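Carboxypeptidase 1 (Deinococcus radiodurans str. R1, PDB 5GIV) probably removes amino acids one after another from the C-terminal ends of peptides, with broad specificity, as a zinc-dependent metallocarboxypeptidase of the M32 family. Local coordinates at residues Lys137-Ser142 and Glu370-Lys375; Pro236-Leu241 and Val246-Arg251. All blocks are in the same frame, centred on the assembly; numbering follows the deposited sequence.

Contact 1 (Lys137-Ser142 and Glu370-Lys375); sequences KTLDLS and EMLAGK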
loop_
_atom_site.group_PDB
_atom_site.type_symbol
_atom_site.label_atom_id
_atom_site.label_comp_id
_atom_site.label_asym_id
_atom_site.label_seq_id
_atom_site.Cartn_x
_atom_site.Cartn_y
_atom_site.Cartn_z
ATOM N N LYS A 137 -27.113 -0.923 -20.455
ATOM C CA LYS A 137 -26.142 -1.941 -20.827
ATOM C C LYS A 137 -25.834 -2.850 -19.645
ATOM O O LYS A 137 -25.660 -4.064 -19.818
ATOM C CB LYS A 137 -24.861 -1.293 -21.356
ATOM C CG LYS A 137 -23.897 -2.300 -21.972
ATOM C CD LYS A 137 -22.668 -1.648 -22.595
ATOM C CE LYS A 137 -21.780 -2.703 -23.263
ATOM N NZ LYS A 137 -20.601 -2.120 -23.962
ATOM N N THR A 138 -25.746 -2.281 -18.438
ATOM C CA THR A 138 -25.510 -3.105 -17.257
ATOM C C THR A 138 -26.654 -4.084 -17.029
ATOM O O THR A 138 -26.420 -5.252 -16.706
ATOM C CB THR A 138 -25.291 -2.235 -16.017
ATOM O OG1 THR A 138 -24.049 -1.539 -16.135
ATOM C CG2 THR A 138 -25.235 -3.108 -14.771
ATOM N N LEU A 139 -27.899 -3.637 -17.212
ATOM C CA LEU A 139 -29.026 -4.548 -17.030
ATOM C C LEU A 139 -28.987 -5.685 -18.039
ATOM O O LEU A 139 -29.225 -6.845 -17.685
ATOM C CB LEU A 139 -30.347 -3.797 -17.139
ATOM C CG LEU A 139 -31.557 -4.724 -17.009
ATOM C CD1 LEU A 139 -31.593 -5.371 -15.631
ATOM C CD2 LEU A 139 -32.851 -3.974 -17.279
ATOM N N ASP A 140 -28.671 -5.375 -19.297
ATOM C CA ASP A 140 -28.589 -6.407 -20.326
ATOM C C ASP A 140 -27.470 -7.391 -20.016
ATOM O O ASP A 140 -27.659 -8.608 -20.098
ATOM C CB ASP A 140 -28.404 -5.753 -21.697
ATOM C CG ASP A 140 -28.061 -6.753 -22.792
ATOM O OD1 ASP A 140 -28.947 -7.546 -23.188
ATOM O OD2 ASP A 140 -26.904 -6.727 -23.277
ATOM N N LEU A 141 -26.294 -6.881 -19.644
ATOM C CA LEU A 141 -25.194 -7.762 -19.262
ATOM C C LEU A 141 -25.505 -8.557 -17.989
ATOM O O LEU A 141 -25.050 -9.696 -17.848
ATOM C CB LEU A 141 -23.913 -6.952 -19.078
ATOM C CG LEU A 141 -23.351 -6.275 -20.328
ATOM C CD1 LEU A 141 -22.173 -5.365 -19.977
ATOM C CD2 LEU A 141 -22.943 -7.321 -21.370
ATOM N N SER A 142 -26.242 -7.974 -17.038
ATOM C CA SER A 142 -26.609 -8.737 -15.844
ATOM C C SER A 142 -27.486 -9.929 -16.205
ATOM O O SER A 142 -27.278 -11.042 -15.706
ATOM C CB SER A 142 -27.329 -7.844 -14.825
ATOM O OG SER A 142 -26.479 -6.814 -14.355
ATOM N N GLU A 370 -38.245 -5.687 -10.393
ATOM C CA GLU A 370 -38.980 -5.133 -11.528
ATOM C C GLU A 370 -38.091 -4.979 -12.753
ATOM O O GLU A 370 -38.520 -5.268 -13.878
ATOM C CB GLU A 370 -39.605 -3.786 -11.164
ATOM C CG GLU A 370 -40.711 -3.858 -10.117
ATOM C CD GLU A 370 -41.811 -4.844 -10.504
ATOM O OE1 GLU A 370 -42.102 -5.766 -9.703
ATOM O OE2 GLU A 370 -42.385 -4.701 -11.613
ATOM N N MET A 371 -36.842 -4.549 -12.562
ATOM C CA MET A 371 -35.967 -4.366 -13.717
ATOM C C MET A 371 -35.570 -5.705 -14.318
ATOM O O MET A 371 -35.544 -5.861 -15.543
ATOM C CB MET A 371 -34.725 -3.560 -13.340
ATOM C CG MET A 371 -34.970 -2.066 -13.165
ATOM S SD MET A 371 -33.445 -1.132 -12.863
ATOM C CE MET A 371 -33.175 -1.428 -11.119
ATOM N N LEU A 372 -35.251 -6.688 -13.481
ATOM C CA LEU A 372 -34.855 -7.978 -14.031
ATOM C C LEU A 372 -36.012 -8.646 -14.768
ATOM O O LEU A 372 -35.790 -9.310 -15.785
ATOM C CB LEU A 372 -34.310 -8.883 -12.919
ATOM C CG LEU A 372 -32.896 -8.567 -12.417
ATOM C CD1 LEU A 372 -32.505 -9.497 -11.295
ATOM C CD2 LEU A 372 -31.900 -8.686 -13.548
ATOM N N ALA A 373 -37.244 -8.452 -14.303
ATOM C CA ALA A 373 -38.398 -9.040 -14.965
ATOM C C ALA A 373 -38.832 -8.276 -16.211
ATOM O O ALA A 373 -39.793 -8.692 -16.866
ATOM C CB ALA A 373 -39.569 -9.125 -13.983
ATOM N N GLY A 374 -38.146 -7.193 -16.569
ATOM C CA GLY A 374 -38.543 -6.401 -17.710
ATOM C C GLY A 374 -39.756 -5.525 -17.488
ATOM O O GLY A 374 -40.263 -4.951 -18.458
ATOM N N LYS A 375 -40.239 -5.398 -16.248
ATOM C CA LYS A 375 -41.415 -4.586 -15.961
ATOM C C LYS A 375 -41.095 -3.128 -15.650
ATOM O O LYS A 375 -42.003 -2.291 -15.685
ATOM C CB LYS A 375 -42.203 -5.181 -14.788
ATOM C CG LYS A 375 -42.600 -6.647 -14.968
ATOM C CD LYS A 375 -43.531 -7.118 -13.844
ATOM C CE LYS A 375 -45.008 -7.066 -14.261
ATOM N NZ LYS A 375 -45.456 -5.721 -14.770
#
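Leu-139 is the one residue of 137-142 that reaches Met-371 and Leu-372 within van der Waals range. It stands on helix 128-147 and meets the C-terminal end of helix 357-372. Thr-138 comes first along the segment and faces another way. Its OG1 hydrogen-bonds to His-111 of helix 102-122. Its carbonyl oxygen stays within the helix and accepts two bonds, one from Ser-142 N at 2.7 Å and one from Ser-142 OG at 2.8 Å. The hydroxyl stands above the carbonyl plane, and the amide lies on the other side of that plane.

Leu-139 follows and carries the contact. Its CG is trans to the backbone N (chi1 178°), which carries the two methyls out toward the other helix. CD2 rests on the carbonyl oxygen of Met-371 at 3.7 Å. CD1 lies 3.9 Å from CD2 of Leu-372 and 4.3 Å from CB of Met-371. The two leucine side chains cross obliquely, meeting through one methyl each. The thioether of Met-371 leads off elsewhere, so its base and backbone do the touching.

Leu-141 points from the other side of the helix onto Phe-104 and Phe-108. Ser-142 closes the segment. Its OG also bonds to the backbone N of Ile-415, and this second partner ties the helix to a nearby loop.

The partner of Leu-139 is a helix terminus. Gly-374 has positive phi (75°), and its N bonds to Met-371 O at 3.1 Å. Lys-375 N bonds to Glu-370 O at 2.9 Å. The leucine methyls therefore rest on a carbonyl already engaged in the cap. This is a Schellman motif ending one helix against the flank of another, in a largely helical M32 fold.

Contact 2 (Pro236-Leu241 and Val246-Arg251); sequences PFMTRL and VRITTR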
loop_
_atom_site.group_PDB
_atom_site.type_symbol
_atom_site.label_atom_id
_atom_site.label_comp_id
_atom_site.label_asym_id
_atom_site.label_seq_id
_atom_site.Cartn_x
_atom_site.Cartn_y
_atom_site.Cartn_z
ATOM N N PRO A 236 -15.735 3.772 4.370
ATOM C CA PRO A 236 -15.204 2.677 5.191
ATOM C C PRO A 236 -15.400 1.326 4.513
ATOM O O PRO A 236 -16.433 1.067 3.896
ATOM C CB PRO A 236 -16.033 2.769 6.478
ATOM C CG PRO A 236 -16.510 4.164 6.527
ATOM C CD PRO A 236 -16.724 4.583 5.100
ATOM N N PHE A 237 -14.401 0.455 4.648
ATOM C CA PHE A 237 -14.500 -0.900 4.119
ATOM C C PHE A 237 -13.492 -1.789 4.835
ATOM O O PHE A 237 -12.653 -1.319 5.606
ATOM C CB PHE A 237 -14.285 -0.931 2.603
ATOM C CG PHE A 237 -12.920 -0.479 2.171
ATOM C CD1 PHE A 237 -12.669 0.854 1.900
ATOM C CD2 PHE A 237 -11.884 -1.396 2.018
ATOM C CE1 PHE A 237 -11.410 1.275 1.488
ATOM C CE2 PHE A 237 -10.623 -0.981 1.619
ATOM C CZ PHE A 237 -10.388 0.360 1.355
ATOM N N MET A 238 -13.598 -3.086 4.577
ATOM C CA MET A 238 -12.663 -4.085 5.070
ATOM C C MET A 238 -12.098 -4.844 3.881
ATOM O O MET A 238 -12.818 -5.130 2.918
ATOM C CB MET A 238 -13.346 -5.042 6.060
ATOM C CG MET A 238 -12.466 -6.157 6.641
ATOM S SD MET A 238 -12.492 -7.690 5.682
ATOM C CE MET A 238 -14.133 -8.239 6.038
ATOM N N THR A 239 -10.806 -5.158 3.936
ATOM C CA THR A 239 -10.174 -5.869 2.834
ATOM C C THR A 239 -9.055 -6.744 3.377
ATOM O O THR A 239 -8.346 -6.355 4.310
ATOM C CB THR A 239 -9.639 -4.887 1.770
ATOM O OG1 THR A 239 -9.030 -5.610 0.693
ATOM C CG2 THR A 239 -8.631 -3.909 2.362
ATOM N N ARG A 240 -8.899 -7.919 2.779
ATOM C CA ARG A 240 -7.893 -8.888 3.194
ATOM C C ARG A 240 -6.737 -8.821 2.195
ATOM O O ARG A 240 -6.894 -9.208 1.032
ATOM C CB ARG A 240 -8.487 -10.294 3.225
ATOM C CG ARG A 240 -7.474 -11.401 3.516
ATOM C CD ARG A 240 -8.119 -12.784 3.456
ATOM N NE ARG A 240 -8.687 -13.286 4.707
ATOM C CZ ARG A 240 -7.983 -13.662 5.764
ATOM N NH1 ARG A 240 -6.670 -13.573 5.738
ATOM N NH2 ARG A 240 -8.597 -14.135 6.849
ATOM N N LEU A 241 -5.576 -8.351 2.643
ATOM C CA LEU A 241 -4.401 -8.318 1.779
ATOM C C LEU A 241 -3.527 -9.554 1.937
ATOM O O LEU A 241 -2.519 -9.674 1.228
ATOM C CB LEU A 241 -3.567 -7.055 2.038
ATOM C CG LEU A 241 -4.122 -5.747 1.463
ATOM C CD1 LEU A 241 -5.524 -5.435 1.983
ATOM C CD2 LEU A 241 -3.188 -4.568 1.744
ATOM N N VAL A 246 -5.555 -8.134 7.540
ATOM C CA VAL A 246 -6.967 -7.805 7.365
ATOM C C VAL A 246 -7.142 -6.343 7.750
ATOM O O VAL A 246 -7.152 -5.999 8.936
ATOM C CB VAL A 246 -7.879 -8.719 8.185
ATOM C CG1 VAL A 246 -9.321 -8.391 7.891
ATOM C CG2 VAL A 246 -7.587 -10.169 7.823
ATOM N N ARG A 247 -7.266 -5.478 6.748
ATOM C CA ARG A 247 -7.243 -4.039 6.969
ATOM C C ARG A 247 -8.644 -3.441 6.914
ATOM O O ARG A 247 -9.519 -3.910 6.182
ATOM C CB ARG A 247 -6.337 -3.364 5.944
ATOM C CG ARG A 247 -4.966 -4.019 5.881
ATOM C CD ARG A 247 -3.934 -3.136 5.196
ATOM N NE ARG A 247 -2.646 -3.816 5.102
ATOM C CZ ARG A 247 -1.587 -3.349 4.444
ATOM N NH1 ARG A 247 -1.640 -2.183 3.810
ATOM N NH2 ARG A 247 -0.469 -4.053 4.425
ATOM N N ILE A 248 -8.835 -2.375 7.692
ATOM C CA ILE A 248 -10.107 -1.679 7.765
ATOM C C ILE A 248 -9.860 -0.191 7.540
ATOM O O ILE A 248 -8.756 0.318 7.740
ATOM C CB ILE A 248 -10.827 -1.924 9.120
ATOM C CG1 ILE A 248 -10.006 -1.376 10.282
ATOM C CG2 ILE A 248 -11.079 -3.409 9.346
ATOM C CD1 ILE A 248 -10.743 -1.456 11.593
ATOM N N THR A 249 -10.898 0.503 7.086
ATOM C CA THR A 249 -10.828 1.944 6.910
ATOM C C THR A 249 -12.080 2.570 7.498
ATOM O O THR A 249 -13.135 1.934 7.575
ATOM C CB THR A 249 -10.673 2.346 5.430
ATOM O OG1 THR A 249 -11.831 1.936 4.692
ATOM C CG2 THR A 249 -9.425 1.704 4.821
ATOM N N THR A 250 -11.951 3.826 7.913
ATOM C CA THR A 250 -13.042 4.558 8.532
ATOM C C THR A 250 -13.045 5.980 7.985
ATOM O O THR A 250 -12.159 6.380 7.218
ATOM C CB THR A 250 -12.923 4.546 10.065
ATOM O OG1 THR A 250 -14.159 4.978 10.653
ATOM C CG2 THR A 250 -11.773 5.457 10.533
ATOM N N ARG A 251 -14.073 6.736 8.368
ATOM C CA ARG A 251 -14.253 8.114 7.928
ATOM C C ARG A 251 -14.647 8.959 9.125
ATOM O O ARG A 251 -15.534 8.568 9.889
ATOM C CB ARG A 251 -15.315 8.185 6.834
ATOM C CG ARG A 251 -15.921 9.536 6.625
ATOM C CD ARG A 251 -17.219 9.368 5.852
ATOM N NE ARG A 251 -18.174 8.523 6.573
ATOM C CZ ARG A 251 -19.130 7.807 5.986
ATOM N NH1 ARG A 251 -19.255 7.822 4.659
ATOM N NH2 ARG A 251 -19.955 7.071 6.723
#
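Thr-239 and Arg-247 form the hydrogen-bonded pair of a beta hairpin made of strands 238-242 and 245-250. Thr-239 N donates to Arg-247 O at 2.9 Å, and Arg-247 N donates to Thr-239 O at 2.8 Å. Met-238 with Ile-248 and Arg-240 with Val-246 are the non-hydrogen-bonded pairs on either side.

The side chain of Arg-247 leaves the face that also carries Thr-239. Its CB sits 4.0 Å from Thr-239 O. CG lies near CD1 of Leu-241. From CG to NE the chain is extended, so CD and NE both run past CD2 of Leu-241. The tip then lies flat beneath that methyl, which sits 3.3 Å above the centre of the guanidinium plane. The two side chains cross at about a right angle. NE makes a salt bridge to Asp-245. Trp-32 of the same chain adds a cation-pi contact. A salt bridge from NH1 to Asp-33 of the second subunit brings the hairpin into the dimer interface.

On the opposite face, SD of Met-238 packs on CG1 of Val-246 at 3.9 Å. The Met-238 side chain touches His-270, a zinc ligand, and Glu-267, the predicted proton donor/acceptor. The hairpin thus lies against the HExxH helix.

At the open end, CD of Pro-236 lies over one guanidinium face of Arg-251. Next to it, Phe-237 N donates to Thr-249 OG1 at 3.0 Å through a bent bond of 137°. Thr-249 OG1 also stands over the Phe-237 ring, 3.1 Å from Phe-237 CD1, and Thr-249 CG2 makes a CH-pi contact over the ring, 3.8 Å from Phe-237 CZ.

The two contacts lie in separate parts of one M32 chain. Their centres are 31 Å apart, and their nearest atoms about 21 Å, so they do not touch. Along the chain, 137-142 comes first, both segments of contact 2 follow, and 370-375 comes last. Contact 1 brings together helices whose segments are 228 residues apart, away from the annotated sites; its centre lies about 24 Å from the chain centre. Contact 2 is local, joining neighbouring strands of the small sheet, and its centre lies about 11 Å from the chain centre. One packs helices distant in sequence, while the other forms part of the surroundings of the zinc site.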